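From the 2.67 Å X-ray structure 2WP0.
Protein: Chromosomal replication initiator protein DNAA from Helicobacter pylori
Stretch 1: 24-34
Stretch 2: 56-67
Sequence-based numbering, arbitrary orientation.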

# COMPACT_ATOMS: atom_id res chain seq x y z
N ILE D 24 17.39 -10.55 -31.05
CA ILE D 24 17.30 -11.11 -29.70
C ILE D 24 16.01 -11.90 -29.50
O ILE D 24 16.01 -12.91 -28.80
CB ILE D 24 17.42 -10.04 -28.60
CG1 ILE D 24 16.37 -8.94 -28.78
CG2 ILE D 24 18.83 -9.46 -28.57
CD1 ILE D 24 14.96 -9.25 -28.20
N GLU D 25 14.90 -11.45 -30.10
CA GLU D 25 13.62 -12.14 -29.95
C GLU D 25 13.71 -13.52 -30.61
O GLU D 25 13.21 -14.52 -30.09
CB GLU D 25 12.48 -11.34 -30.56
CG GLU D 25 11.89 -10.25 -29.67
CD GLU D 25 10.80 -9.45 -30.38
OE1 GLU D 25 9.68 -9.34 -29.82
OE2 GLU D 25 11.07 -8.95 -31.50
N TYR D 26 14.35 -13.57 -31.77
CA TYR D 26 14.51 -14.82 -32.48
C TYR D 26 15.38 -15.74 -31.65
O TYR D 26 15.10 -16.95 -31.53
CB TYR D 26 15.16 -14.58 -33.84
CG TYR D 26 15.52 -15.87 -34.55
CD1 TYR D 26 16.79 -16.42 -34.45
CD2 TYR D 26 14.57 -16.54 -35.31
CE1 TYR D 26 17.11 -17.60 -35.09
CE2 TYR D 26 14.88 -17.73 -35.96
CZ TYR D 26 16.15 -18.26 -35.84
OH TYR D 26 16.46 -19.43 -36.50
N GLU D 27 16.42 -15.16 -31.06
CA GLU D 27 17.43 -15.92 -30.32
C GLU D 27 16.86 -16.45 -29.01
O GLU D 27 16.84 -17.65 -28.76
CB GLU D 27 18.64 -15.02 -30.02
CG GLU D 27 19.96 -15.73 -30.18
CD GLU D 27 20.52 -15.60 -31.60
OE1 GLU D 27 20.92 -14.47 -31.97
OE2 GLU D 27 20.58 -16.62 -32.33
N ASN D 28 16.37 -15.53 -28.19
CA ASN D 28 15.82 -15.88 -26.90
C ASN D 28 14.58 -16.77 -26.97
O ASN D 28 14.34 -17.58 -26.08
CB ASN D 28 15.49 -14.60 -26.12
CG ASN D 28 16.73 -13.80 -25.75
OD1 ASN D 28 16.63 -12.61 -25.45
ND2 ASN D 28 17.90 -14.44 -25.77
N TYR D 29 13.80 -16.61 -28.02
CA TYR D 29 12.52 -17.32 -28.10
C TYR D 29 12.53 -18.33 -29.24
O TYR D 29 12.64 -19.54 -29.01
CB TYR D 29 11.33 -16.33 -28.21
CG TYR D 29 11.08 -15.58 -26.92
CD1 TYR D 29 10.50 -16.22 -25.81
CD2 TYR D 29 11.42 -14.24 -26.79
CE1 TYR D 29 10.28 -15.55 -24.63
CE2 TYR D 29 11.20 -13.56 -25.61
CZ TYR D 29 10.62 -14.21 -24.54
OH TYR D 29 10.42 -13.54 -23.37
N PHE D 30 12.43 -17.82 -30.47
CA PHE D 30 12.07 -18.66 -31.61
C PHE D 30 13.02 -19.82 -31.88
O PHE D 30 12.58 -20.91 -32.24
CB PHE D 30 11.88 -17.80 -32.85
CG PHE D 30 10.67 -16.93 -32.79
CD1 PHE D 30 9.40 -17.46 -32.96
CD2 PHE D 30 10.79 -15.57 -32.56
CE1 PHE D 30 8.28 -16.65 -32.92
CE2 PHE D 30 9.66 -14.75 -32.51
CZ PHE D 30 8.41 -15.29 -32.70
N SER D 31 14.32 -19.60 -31.71
CA SER D 31 15.31 -20.64 -31.94
C SER D 31 15.05 -21.93 -31.15
O SER D 31 15.40 -23.04 -31.59
CB SER D 31 16.68 -20.11 -31.57
OG SER D 31 16.59 -19.37 -30.37
N GLN D 32 14.43 -21.78 -29.97
CA GLN D 32 14.16 -22.88 -29.04
C GLN D 32 12.92 -23.69 -29.40
O GLN D 32 12.61 -24.70 -28.74
CB GLN D 32 13.95 -22.31 -27.65
CG GLN D 32 15.10 -21.47 -27.12
CD GLN D 32 15.05 -21.36 -25.61
OE1 GLN D 32 15.07 -22.37 -24.90
NE2 GLN D 32 14.97 -20.14 -25.11
N LEU D 33 12.21 -23.22 -30.42
CA LEU D 33 10.98 -23.82 -30.91
C LEU D 33 11.32 -25.02 -31.80
O LEU D 33 12.32 -25.00 -32.52
CB LEU D 33 10.26 -22.76 -31.74
CG LEU D 33 8.77 -22.56 -31.61
CD1 LEU D 33 8.35 -23.10 -30.28
CD2 LEU D 33 8.48 -21.08 -31.73
N LYS D 34 10.52 -26.07 -31.77
CA LYS D 34 10.81 -27.11 -32.73
C LYS D 34 9.61 -27.86 -33.24
O LYS D 34 8.64 -28.08 -32.52
CB LYS D 34 11.88 -28.06 -32.22
CG LYS D 34 11.52 -28.86 -31.02
CD LYS D 34 12.81 -29.29 -30.40
CE LYS D 34 13.88 -29.33 -31.48
NZ LYS D 34 15.21 -28.97 -30.94
N THR D 56 4.21 -20.72 -23.20
CA THR D 56 3.18 -19.73 -22.90
C THR D 56 3.51 -18.34 -23.42
O THR D 56 2.65 -17.67 -24.01
CB THR D 56 2.88 -19.66 -21.39
OG1 THR D 56 2.24 -20.87 -21.00
CG2 THR D 56 1.97 -18.49 -21.05
N THR D 57 4.75 -17.89 -23.21
CA THR D 57 5.15 -16.54 -23.62
C THR D 57 5.18 -16.41 -25.12
O THR D 57 4.62 -15.47 -25.70
CB THR D 57 6.52 -16.16 -23.06
OG1 THR D 57 6.49 -16.28 -21.63
CG2 THR D 57 6.89 -14.72 -23.47
N ILE D 58 5.82 -17.38 -25.75
CA ILE D 58 5.82 -17.41 -27.19
C ILE D 58 4.36 -17.33 -27.65
O ILE D 58 3.99 -16.40 -28.36
CB ILE D 58 6.53 -18.67 -27.72
CG1 ILE D 58 8.01 -18.62 -27.42
CG2 ILE D 58 6.37 -18.78 -29.21
CD1 ILE D 58 8.74 -19.75 -28.06
N THR D 59 3.54 -18.29 -27.22
CA THR D 59 2.14 -18.35 -27.67
C THR D 59 1.42 -17.00 -27.49
O THR D 59 0.73 -16.52 -28.38
CB THR D 59 1.32 -19.45 -26.96
OG1 THR D 59 1.55 -20.72 -27.57
CG2 THR D 59 -0.15 -19.14 -27.09
N ALA D 60 1.62 -16.38 -26.33
CA ALA D 60 1.01 -15.09 -26.04
C ALA D 60 1.56 -13.95 -26.92
O ALA D 60 0.80 -13.12 -27.41
CB ALA D 60 1.12 -14.74 -24.54
N LYS D 61 2.86 -13.88 -27.13
CA LYS D 61 3.36 -12.72 -27.85
C LYS D 61 3.64 -12.90 -29.35
O LYS D 61 3.82 -11.91 -30.05
CB LYS D 61 4.54 -12.04 -27.13
CG LYS D 61 5.70 -12.92 -26.77
CD LYS D 61 6.85 -12.06 -26.26
CE LYS D 61 6.34 -10.91 -25.41
NZ LYS D 61 7.07 -9.65 -25.74
N TYR D 62 3.63 -14.13 -29.84
CA TYR D 62 4.03 -14.36 -31.23
C TYR D 62 3.13 -15.33 -31.95
O TYR D 62 3.33 -15.61 -33.13
CB TYR D 62 5.46 -14.88 -31.31
CG TYR D 62 6.46 -14.03 -30.58
CD1 TYR D 62 6.57 -12.68 -30.87
CD2 TYR D 62 7.31 -14.58 -29.63
CE1 TYR D 62 7.48 -11.89 -30.21
CE2 TYR D 62 8.24 -13.79 -28.97
CZ TYR D 62 8.31 -12.44 -29.27
OH TYR D 62 9.21 -11.61 -28.65
N GLY D 63 2.15 -15.88 -31.24
CA GLY D 63 1.25 -16.85 -31.84
C GLY D 63 0.60 -16.30 -33.09
O GLY D 63 0.45 -17.02 -34.07
N ALA D 64 0.22 -15.03 -33.05
CA ALA D 64 -0.44 -14.43 -34.21
C ALA D 64 0.56 -14.20 -35.33
O ALA D 64 0.25 -14.44 -36.50
CB ALA D 64 -1.11 -13.13 -33.83
N LEU D 65 1.75 -13.73 -34.97
CA LEU D 65 2.85 -13.63 -35.92
C LEU D 65 3.10 -14.95 -36.62
O LEU D 65 3.35 -14.96 -37.80
CB LEU D 65 4.13 -13.20 -35.22
CG LEU D 65 4.44 -11.71 -35.24
CD1 LEU D 65 5.37 -11.27 -34.08
CD2 LEU D 65 4.99 -11.32 -36.62
N LEU D 66 3.04 -16.05 -35.88
CA LEU D 66 3.30 -17.36 -36.48
C LEU D 66 2.16 -17.83 -37.36
O LEU D 66 2.39 -18.30 -38.48
CB LEU D 66 3.54 -18.41 -35.44
CG LEU D 66 4.74 -18.08 -34.59
CD1 LEU D 66 5.77 -19.19 -34.45
CD2 LEU D 66 5.34 -16.70 -34.85
N LYS D 67 0.94 -17.73 -36.85
CA LYS D 67 -0.21 -18.01 -37.68
C LYS D 67 -0.02 -17.24 -38.99
O LYS D 67 0.04 -17.82 -40.08
CB LYS D 67 -1.49 -17.60 -36.97
CG LYS D 67 -2.16 -18.70 -36.17
CD LYS D 67 -2.22 -18.39 -34.68
CE LYS D 67 -3.44 -19.07 -34.02
NZ LYS D 67 -3.69 -18.68 -32.58

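The helix 24-30 and the helix 56-67 run in roughly opposed directions, with 143° between their N-to-C vectors and axes no closer than 10.8 Å. That spacing leaves room for side chains between the backbones, and the nearest CA pair, Y29 CA and I58 CA, is still 6.8 Å apart. The contact buries 470 Å², summed over both sides.

Polar bonding across the contact comes down to one hydrogen bond. The hydroxyl Y62 OH donates to E25 OE1 at 2.6 Å, a short distance. The carboxylate oxygen lies near the plane of the Y62 ring, at its edge, as expected for an acceptor of a phenol proton. The other carboxylate oxygen, E25 OE2, is bonded to a residue just beyond the stretches, so both oxygens of this buried acid have partners.

Aromatic contacts converge on Y62. Its edge is directed toward the face of Y29 in an offset edge-to-face pair, with centroids 5.7 Å apart, planes at 64°, and Y29 CD2 3.9 Å from Y62 CE2. F30 approaches differently: its CZ lies over one face of Y62, 3.1 Å from Y62 CG, yet the planes meet at 44° and the centroids are 4.6 Å apart, so the arrangement is oblique. The CA-to-CB bond of F30 points sideways, and the ring nevertheless comes nearer to the second helix.

Apolar packing makes up most of the rest. Y29 CD1 lies 3.8 Å from I58 CG1, while Y29 CE1 is 3.7 Å from the methyl T57 CG2. The Y29 hydroxyl is bonded elsewhere in the structure. L33, at the end of the type I turn that begins at F30, touches two residues: L33 CD2 is 3.9 Å from I58 CD1 and 4.3 Å from L66 CD1, and L33 CD1 also lies 4.0 Å from I58 CD1.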